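Local coordinates for ABC transporter ATP-binding protein (Leptospira interrogans serovar Copenhageni, PDB 4HZI) that is the ATPase subunit of an orphan ABC transporter involved in manganese utilization and tolerance, and probably binds and hydrolyses ATP, at residues F55-N60 / K224-Y229; N60-L65 / P238-K243. All blocks are in the same frame, centred on the assembly; numbering follows the deposited sequence.

Contact 1. Residues F55-N60 / K224-Y229; sequences FEIKTN and KFTSLY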
ATOM      1  N   PHE A  55      -5.067  25.398  -6.918  1.00 24.49           N
ATOM      2  CA  PHE A  55      -6.344  24.733  -6.984  1.00 23.78           C
ATOM      3  C   PHE A  55      -7.286  25.329  -5.952  1.00 28.60           C
ATOM      4  O   PHE A  55      -6.905  26.168  -5.139  1.00 27.18           O
ATOM      5  CB  PHE A  55      -6.228  23.207  -6.860  1.00 23.16           C
ATOM      6  CG  PHE A  55      -5.785  22.693  -5.515  1.00 26.55           C
ATOM      7  CD1 PHE A  55      -6.712  22.348  -4.496  1.00 25.28           C
ATOM      8  CD2 PHE A  55      -4.429  22.456  -5.295  1.00 24.91           C
ATOM      9  CE1 PHE A  55      -6.264  21.816  -3.290  1.00 28.35           C
ATOM     10  CE2 PHE A  55      -3.989  21.919  -4.076  1.00 28.70           C
ATOM     11  CZ  PHE A  55      -4.902  21.593  -3.092  1.00 25.76           C
ATOM     12  N   GLU A  56      -8.542  24.904  -5.956  1.00 27.56           N
ATOM     13  CA  GLU A  56      -9.434  25.400  -4.909  1.00 25.51           C
ATOM     14  C   GLU A  56     -10.540  24.395  -4.618  1.00 23.95           C
ATOM     15  O   GLU A  56     -10.817  23.559  -5.461  1.00 22.20           O
ATOM     16  CB  GLU A  56     -10.002  26.765  -5.247  1.00 35.06           C
ATOM     17  CG  GLU A  56     -11.007  26.839  -6.353  1.00 41.43           C
ATOM     18  CD  GLU A  56     -12.278  27.608  -5.939  1.00 66.92           C
ATOM     19  OE1 GLU A  56     -12.311  28.330  -4.887  1.00 66.26           O
ATOM     20  OE2 GLU A  56     -13.277  27.477  -6.682  1.00 65.88           O
ATOM     21  N   ILE A  57     -11.077  24.442  -3.400  1.00 22.60           N
ATOM     22  CA  ILE A  57     -12.141  23.515  -3.000  1.00 23.49           C
ATOM     23  C   ILE A  57     -13.232  24.419  -2.426  1.00 21.60           C
ATOM     24  O   ILE A  57     -12.985  25.254  -1.548  1.00 25.40           O
ATOM     25  CB  ILE A  57     -11.681  22.490  -1.915  1.00 24.53           C
ATOM     26  CG1 ILE A  57     -10.445  21.703  -2.371  1.00 28.73           C
ATOM     27  CG2 ILE A  57     -12.848  21.570  -1.523  1.00 25.76           C
ATOM     28  CD1 ILE A  57      -9.837  20.796  -1.315  1.00 32.23           C
ATOM     29  N   LYS A  58     -14.458  24.265  -2.935  1.00 24.23           N
ATOM     30  CA  LYS A  58     -15.579  25.047  -2.421  1.00 25.21           C
ATOM     31  C   LYS A  58     -16.280  24.263  -1.328  1.00 25.20           C
ATOM     32  O   LYS A  58     -16.102  23.039  -1.200  1.00 24.22           O
ATOM     33  CB  LYS A  58     -16.554  25.328  -3.555  1.00 29.68           C
ATOM     34  CG  LYS A  58     -15.892  25.995  -4.750  1.00 32.99           C
ATOM     35  CD  LYS A  58     -16.855  26.935  -5.425  1.00 42.82           C
ATOM     36  CE  LYS A  58     -16.214  27.647  -6.600  1.00 51.77           C
ATOM     37  NZ  LYS A  58     -15.772  26.672  -7.624  1.00 56.08           N
ATOM     38  N   THR A  59     -17.029  24.989  -0.497  1.00 24.91           N
ATOM     39  CA  THR A  59     -17.870  24.392   0.521  1.00 25.78           C
ATOM     40  C   THR A  59     -18.650  23.208  -0.054  1.00 24.15           C
ATOM     41  O   THR A  59     -19.233  23.294  -1.122  1.00 24.73           O
ATOM     42  CB  THR A  59     -18.804  25.453   1.133  1.00 30.01           C
ATOM     43  OG1 THR A  59     -17.989  26.427   1.775  1.00 34.03           O
ATOM     44  CG2 THR A  59     -19.686  24.842   2.198  1.00 35.96           C
ATOM     45  N   ASN A  60     -18.591  22.090   0.655  1.00 27.91           N
ATOM     46  CA  ASN A  60     -19.279  20.847   0.288  1.00 28.77           C
ATOM     47  C   ASN A  60     -18.788  20.142  -0.982  1.00 29.78           C
ATOM     48  O   ASN A  60     -19.434  19.210  -1.494  1.00 28.62           O
ATOM     49  CB  ASN A  60     -20.820  21.071   0.295  1.00 31.72           C
ATOM     50  CG  ASN A  60     -21.329  21.479   1.671  1.00 33.36           C
ATOM     51  OD1 ASN A  60     -20.782  21.086   2.699  1.00 32.89           O
ATOM     52  ND2 ASN A  60     -22.404  22.252   1.693  1.00 42.22           N
ATOM     53  N   LYS A 224     -23.811  16.667   4.645  1.00 38.03           N
ATOM     54  CA  LYS A 224     -22.904  17.412   3.769  1.00 37.67           C
ATOM     55  C   LYS A 224     -21.593  17.750   4.527  1.00 35.02           C
ATOM     56  O   LYS A 224     -21.621  18.077   5.727  1.00 33.71           O
ATOM     57  CB  LYS A 224     -23.567  18.680   3.231  1.00 41.03           C
ATOM     58  CG  LYS A 224     -24.530  18.420   2.079  1.00 40.94           C
ATOM     59  CD  LYS A 224     -25.150  19.716   1.580  1.00 48.37           C
ATOM     60  CE  LYS A 224     -26.238  19.466   0.553  1.00 56.95           C
ATOM     61  NZ  LYS A 224     -25.865  18.481  -0.513  1.00 55.20           N
ATOM     62  N   PHE A 225     -20.450  17.630   3.828  1.00 34.11           N
ATOM     63  CA  PHE A 225     -19.129  18.008   4.389  1.00 28.55           C
ATOM     64  C   PHE A 225     -18.130  18.314   3.257  1.00 22.45           C
ATOM     65  O   PHE A 225     -18.498  18.250   2.080  1.00 26.38           O
ATOM     66  CB  PHE A 225     -18.576  16.960   5.379  1.00 28.32           C
ATOM     67  CG  PHE A 225     -18.123  15.640   4.764  1.00 26.84           C
ATOM     68  CD1 PHE A 225     -19.015  14.734   4.224  1.00 29.95           C
ATOM     69  CD2 PHE A 225     -16.771  15.276   4.775  1.00 27.30           C
ATOM     70  CE1 PHE A 225     -18.589  13.514   3.737  1.00 29.61           C
ATOM     71  CE2 PHE A 225     -16.336  14.068   4.260  1.00 26.42           C
ATOM     72  CZ  PHE A 225     -17.228  13.187   3.701  1.00 26.06           C
ATOM     73  N   THR A 226     -16.946  18.782   3.626  1.00 24.47           N
ATOM     74  CA  THR A 226     -15.942  19.224   2.620  1.00 27.14           C
ATOM     75  C   THR A 226     -14.677  18.410   2.886  1.00 22.58           C
ATOM     76  O   THR A 226     -14.282  18.261   4.046  1.00 24.48           O
ATOM     77  CB  THR A 226     -15.612  20.730   2.728  1.00 28.32           C
ATOM     78  OG1 THR A 226     -16.813  21.501   2.651  1.00 29.38           O
ATOM     79  CG2 THR A 226     -14.737  21.173   1.565  1.00 26.57           C
ATOM     80  N   SER A 227     -14.054  17.897   1.834  1.00 24.17           N
ATOM     81  CA  SER A 227     -12.885  17.059   2.009  1.00 22.43           C
ATOM     82  C   SER A 227     -11.867  17.085   0.895  1.00 21.28           C
ATOM     83  O   SER A 227     -12.183  17.362  -0.251  1.00 21.30           O
ATOM     84  CB  SER A 227     -13.297  15.611   2.312  1.00 21.02           C
ATOM     85  OG  SER A 227     -13.710  14.917   1.184  1.00 21.47           O
ATOM     86  N   LEU A 228     -10.660  16.690   1.281  1.00 21.19           N
ATOM     87  CA  LEU A 228      -9.531  16.502   0.396  1.00 19.27           C
ATOM     88  C   LEU A 228      -8.972  15.137   0.688  1.00 22.21           C
ATOM     89  O   LEU A 228      -8.568  14.871   1.775  1.00 24.28           O
ATOM     90  CB  LEU A 228      -8.451  17.561   0.655  1.00 20.22           C
ATOM     91  CG  LEU A 228      -7.164  17.457  -0.145  1.00 22.80           C
ATOM     92  CD1 LEU A 228      -7.395  17.607  -1.638  1.00 25.78           C
ATOM     93  CD2 LEU A 228      -6.169  18.537   0.290  1.00 26.44           C
ATOM     94  N   TYR A 229      -8.984  14.279  -0.295  1.00 20.87           N
ATOM     95  CA  TYR A 229      -8.590  12.880  -0.196  1.00 21.22           C
ATOM     96  C   TYR A 229      -7.293  12.714  -0.955  1.00 24.38           C
ATOM     97  O   TYR A 229      -7.213  12.978  -2.167  1.00 26.81           O
ATOM     98  CB  TYR A 229      -9.676  12.029  -0.820  1.00 21.86           C
ATOM     99  CG  TYR A 229      -9.616  10.533  -0.601  1.00 21.40           C
ATOM    100  CD1 TYR A 229      -8.808   9.712  -1.400  1.00 24.39           C
ATOM    101  CD2 TYR A 229     -10.397   9.912   0.379  1.00 25.04           C
ATOM    102  CE1 TYR A 229      -8.787   8.336  -1.212  1.00 27.78           C
ATOM    103  CE2 TYR A 229     -10.376   8.537   0.555  1.00 23.04           C
ATOM    104  CZ  TYR A 229      -9.549   7.762  -0.210  1.00 28.56           C
ATOM    105  OH  TYR A 229      -9.531   6.406  -0.024  1.00 31.11           O
TER
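This is a sheet-to-sheet packing contact: the end of strand 53-58 and the turn after it, at the edge of the antiparallel sheet, settle on the loop before strand 227-231 of the mixed sheet and on that strand's first residues. I57 and T226 meet methyl to methyl, CG2 to CG2 at 3.6 Å, their side chains running past one another in opposite directions. The other branch of I57, turned beside its own backbone N (chi1 -56°), sends CD1 at about a right angle onto L228, 4.0 Å from L228 CD1. Such packing of an antiparallel β-subdomain against the parallel-stranded core is the build of ABC ATPase nucleotide-binding domains. Where the chain turns out of its strand, the contact becomes polar: N60 N donates to the hydroxyl of T226, N to OG1 2.7 Å, with an angle of 156° at the hydrogen, and T226 CG2 lies against K58 O. N60, with positive phi (67°), also directs its CA-H at F225 O, CA to O 3.3 Å. On the outer side the N60 amide crosses the aliphatic part of K224, ND2 lying 3.7 Å from K224 CD. S227 OG is taken up by H62.

Contact 2. Residues N60-L65 / P238-K243; sequences NEHCVL and PDFYSK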
ATOM      1  N   ASN A  60     -18.591  22.090   0.655  1.00 27.91           N
ATOM      2  CA  ASN A  60     -19.279  20.847   0.288  1.00 28.77           C
ATOM      3  C   ASN A  60     -18.788  20.142  -0.982  1.00 29.78           C
ATOM      4  O   ASN A  60     -19.434  19.210  -1.494  1.00 28.62           O
ATOM      5  CB  ASN A  60     -20.820  21.071   0.295  1.00 31.72           C
ATOM      6  CG  ASN A  60     -21.329  21.479   1.671  1.00 33.36           C
ATOM      7  OD1 ASN A  60     -20.782  21.086   2.699  1.00 32.89           O
ATOM      8  ND2 ASN A  60     -22.404  22.252   1.693  1.00 42.22           N
ATOM      9  N   GLU A  61     -17.611  20.535  -1.483  1.00 25.89           N
ATOM     10  CA  GLU A  61     -16.943  19.748  -2.488  1.00 26.09           C
ATOM     11  C   GLU A  61     -16.012  18.671  -1.878  1.00 20.52           C
ATOM     12  O   GLU A  61     -15.460  18.787  -0.738  1.00 23.23           O
ATOM     13  CB  GLU A  61     -16.117  20.619  -3.449  1.00 27.97           C
ATOM     14  CG  GLU A  61     -16.959  21.563  -4.271  1.00 35.71           C
ATOM     15  CD  GLU A  61     -16.153  22.234  -5.363  1.00 41.48           C
ATOM     16  OE1 GLU A  61     -14.933  22.501  -5.129  1.00 24.73           O
ATOM     17  OE2 GLU A  61     -16.757  22.501  -6.440  1.00 40.16           O
ATOM     18  N   HIS A  62     -15.845  17.620  -2.656  1.00 20.95           N
ATOM     19  CA  HIS A  62     -14.971  16.516  -2.304  1.00 21.18           C
ATOM     20  C   HIS A  62     -13.944  16.438  -3.457  1.00 21.36           C
ATOM     21  O   HIS A  62     -14.271  16.123  -4.600  1.00 21.11           O
ATOM     22  CB  HIS A  62     -15.817  15.246  -2.112  1.00 24.60           C
ATOM     23  CG  HIS A  62     -16.742  15.368  -0.955  1.00 23.76           C
ATOM     24  ND1 HIS A  62     -16.288  15.417   0.356  1.00 24.67           N
ATOM     25  CD2 HIS A  62     -18.082  15.606  -0.899  1.00 23.59           C
ATOM     26  CE1 HIS A  62     -17.317  15.598   1.168  1.00 26.00           C
ATOM     27  NE2 HIS A  62     -18.418  15.714   0.431  1.00 24.66           N
ATOM     28  N   CYS A  63     -12.686  16.732  -3.110  1.00 19.40           N
ATOM     29  CA  CYS A  63     -11.602  16.842  -4.071  1.00 19.05           C
ATOM     30  C   CYS A  63     -10.534  15.790  -3.773  1.00 20.52           C
ATOM     31  O   CYS A  63     -10.172  15.596  -2.632  1.00 22.19           O
ATOM     32  CB  CYS A  63     -10.985  18.236  -3.974  1.00 19.50           C
ATOM     33  SG  CYS A  63      -9.709  18.505  -5.244  1.00 23.66           S
ATOM     34  N   VAL A  64     -10.070  15.088  -4.787  1.00 21.22           N
ATOM     35  CA  VAL A  64      -8.989  14.127  -4.626  1.00 22.54           C
ATOM     36  C   VAL A  64      -7.674  14.753  -5.103  1.00 26.25           C
ATOM     37  O   VAL A  64      -7.623  15.395  -6.161  1.00 24.48           O
ATOM     38  CB  VAL A  64      -9.142  12.875  -5.506  1.00 27.99           C
ATOM     39  CG1 VAL A  64      -8.097  11.792  -5.133  1.00 27.15           C
ATOM     40  CG2 VAL A  64     -10.497  12.312  -5.485  1.00 36.51           C
ATOM     41  N   LEU A  65      -6.604  14.495  -4.365  1.00 21.57           N
ATOM     42  CA  LEU A  65      -5.231  14.795  -4.835  1.00 21.78           C
ATOM     43  C   LEU A  65      -4.580  13.479  -5.180  1.00 24.21           C
ATOM     44  O   LEU A  65      -4.306  12.646  -4.297  1.00 23.50           O
ATOM     45  CB  LEU A  65      -4.459  15.527  -3.747  1.00 22.62           C
ATOM     46  CG  LEU A  65      -2.998  15.907  -3.946  1.00 26.74           C
ATOM     47  CD1 LEU A  65      -2.898  17.006  -4.956  1.00 23.92           C
ATOM     48  CD2 LEU A  65      -2.372  16.370  -2.613  1.00 29.77           C
ATOM     49  N   PRO A 238     -13.518   6.936  -3.533  1.00 26.91           N
ATOM     50  CA  PRO A 238     -14.967   6.712  -3.572  1.00 32.24           C
ATOM     51  C   PRO A 238     -15.684   7.534  -4.631  1.00 33.19           C
ATOM     52  O   PRO A 238     -15.219   8.609  -5.051  1.00 26.81           O
ATOM     53  CB  PRO A 238     -15.454   7.197  -2.206  1.00 31.84           C
ATOM     54  CG  PRO A 238     -14.292   7.506  -1.403  1.00 26.76           C
ATOM     55  CD  PRO A 238     -13.053   7.482  -2.257  1.00 29.20           C
ATOM     56  N   ASP A 239     -16.882   7.089  -4.980  1.00 31.80           N
ATOM     57  CA  ASP A 239     -17.673   7.750  -6.003  1.00 30.90           C
ATOM     58  C   ASP A 239     -18.094   9.188  -5.751  1.00 27.53           C
ATOM     59  O   ASP A 239     -18.399   9.902  -6.700  1.00 29.33           O
ATOM     60  CB  ASP A 239     -18.940   6.914  -6.313  1.00 43.74           C
ATOM     61  CG  ASP A 239     -20.003   6.946  -5.172  1.00 51.75           C
ATOM     62  OD1 ASP A 239     -19.747   7.412  -4.025  1.00 43.39           O
ATOM     63  OD2 ASP A 239     -21.133   6.473  -5.444  1.00 63.45           O
ATOM     64  N   PHE A 240     -18.134   9.655  -4.512  1.00 24.64           N
ATOM     65  CA  PHE A 240     -18.614  11.021  -4.299  1.00 25.70           C
ATOM     66  C   PHE A 240     -17.551  12.132  -4.548  1.00 25.70           C
ATOM     67  O   PHE A 240     -17.839  13.289  -4.440  1.00 24.84           O
ATOM     68  CB  PHE A 240     -19.281  11.190  -2.945  1.00 24.26           C
ATOM     69  CG  PHE A 240     -18.422  10.925  -1.775  1.00 24.97           C
ATOM     70  CD1 PHE A 240     -17.578  11.915  -1.260  1.00 26.14           C
ATOM     71  CD2 PHE A 240     -18.470   9.720  -1.134  1.00 26.85           C
ATOM     72  CE1 PHE A 240     -16.783  11.673  -0.160  1.00 26.89           C
ATOM     73  CE2 PHE A 240     -17.668   9.456  -0.036  1.00 25.84           C
ATOM     74  CZ  PHE A 240     -16.800  10.428   0.457  1.00 29.79           C
ATOM     75  N   TYR A 241     -16.328  11.741  -4.852  1.00 23.51           N
ATOM     76  CA  TYR A 241     -15.270  12.696  -5.239  1.00 24.34           C
ATOM     77  C   TYR A 241     -15.550  13.225  -6.627  1.00 23.31           C
ATOM     78  O   TYR A 241     -15.610  12.481  -7.610  1.00 25.88           O
ATOM     79  CB  TYR A 241     -13.858  12.060  -5.091  1.00 24.59           C
ATOM     80  CG  TYR A 241     -13.522  12.118  -3.631  1.00 22.55           C
ATOM     81  CD1 TYR A 241     -13.010  13.278  -3.053  1.00 20.87           C
ATOM     82  CD2 TYR A 241     -13.833  11.045  -2.786  1.00 22.09           C
ATOM     83  CE1 TYR A 241     -12.829  13.364  -1.671  1.00 22.02           C
ATOM     84  CE2 TYR A 241     -13.660  11.138  -1.412  1.00 21.28           C
ATOM     85  CZ  TYR A 241     -13.165  12.262  -0.847  1.00 20.98           C
ATOM     86  OH  TYR A 241     -13.018  12.299   0.550  1.00 24.53           O
ATOM     87  N   SER A 242     -15.770  14.523  -6.715  1.00 23.80           N
ATOM     88  CA  SER A 242     -16.184  15.122  -7.988  1.00 25.03           C
ATOM     89  C   SER A 242     -15.122  15.987  -8.687  1.00 25.02           C
ATOM     90  O   SER A 242     -15.297  16.376  -9.844  1.00 21.29           O
ATOM     91  CB  SER A 242     -17.418  15.991  -7.724  1.00 23.70           C
ATOM     92  OG  SER A 242     -17.071  17.165  -6.998  1.00 27.96           O
ATOM     93  N   LYS A 243     -14.044  16.314  -7.981  1.00 23.50           N
ATOM     94  CA  LYS A 243     -12.967  17.203  -8.492  1.00 26.10           C
ATOM     95  C   LYS A 243     -11.657  16.511  -8.189  1.00 21.57           C
ATOM     96  O   LYS A 243     -11.579  15.727  -7.226  1.00 20.95           O
ATOM     97  CB  LYS A 243     -12.923  18.520  -7.734  1.00 31.80           C
ATOM     98  CG  LYS A 243     -14.182  19.358  -7.751  1.00 43.55           C
ATOM     99  CD  LYS A 243     -14.322  20.063  -9.083  1.00 46.02           C
ATOM    100  CE  LYS A 243     -13.348  21.222  -9.191  1.00 51.87           C
ATOM    101  NZ  LYS A 243     -14.003  22.381  -9.857  1.00 57.43           N
TER
HETATM  102  O   HOH W   1     -16.050  23.993  -8.474  1.00 44.84           O
HETATM  103  O   HOH W   2     -17.304  19.453  -8.063  1.00 50.13           O
HETATM  104  O   HOH W   3     -18.183  17.308  -4.633  1.00 27.65           O
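Chi1 of -65° sets the H62 ring beside its own backbone N, and chi1 of 61° tucks the F240 ring between its backbone N and carbonyl carbon; together these two turns bring F240 edge-on over a face of the imidazole. The stack is T-shaped, with planes 80° apart and F240 CD1 3.6 Å from H62 CG, offset toward the rim of the histidine ring. H62 in turn presents its own edge to the face of Y241, and its CB sits over that same phenol ring, 3.6 Å from Y241 CD1. V64 packs on Y241, V64 CG2 reaching Y241 CB at 3.4 Å. F225 and H220 bring further rings up to H62, while S227 OG bonds both H62 ND1 and Y241 OH.

Alongside the rings the backbones join. H62 O accepts from S242 N at 3.0 Å and, weakly, from K243 N; V64 N then donates to K243 O at 2.9 Å. With C63 and K243 paired in parallel register, this is where strand 243-248 starts beside strand 62-67, the strand that leads into what is probably the P-loop (Walker A) of the ABC ATPase core.

At the start of the two strands E61 and K243 approach without a direct salt bridge, E61 OE2 and K243 NZ being 4.4 Å apart. A water spans them, donating a hydrogen bond to E61 OE2 and accepting one from K243 NZ at 2.9 Å, while E61 OE1 takes K58 N. Another water, bound to S242 OG, accepts from H62 N. F240 and Y241 on this side, with the S227 bond, thus probably hold the imidazole's rotation, while attraction between E61 and K243 is probably softened by the intervening water.

Overall arrangement
After strand 36-42, strand 53-58 of the same antiparallel sheet runs through the turn at N60, the residue at which the two first segments meet, into strand 62-67 of the mixed sheet. Contact 1 closes a loop of 163 residues when the chain returns at 224-229; contact 2 closes one of 172 slightly later, at 238-243. Their segments alternate along the chain, so the loops cross. Strand 62-67 lies between strands 227-231 and 243-248, and the contact centres are about 7 Å apart. Y229 O probably accepts from L65 N, linking them directly. Contact 1 ties the two sheets together, whereas contact 2 joins strand 62-67 to the loop 238-242 and the start of its neighbour 243-248.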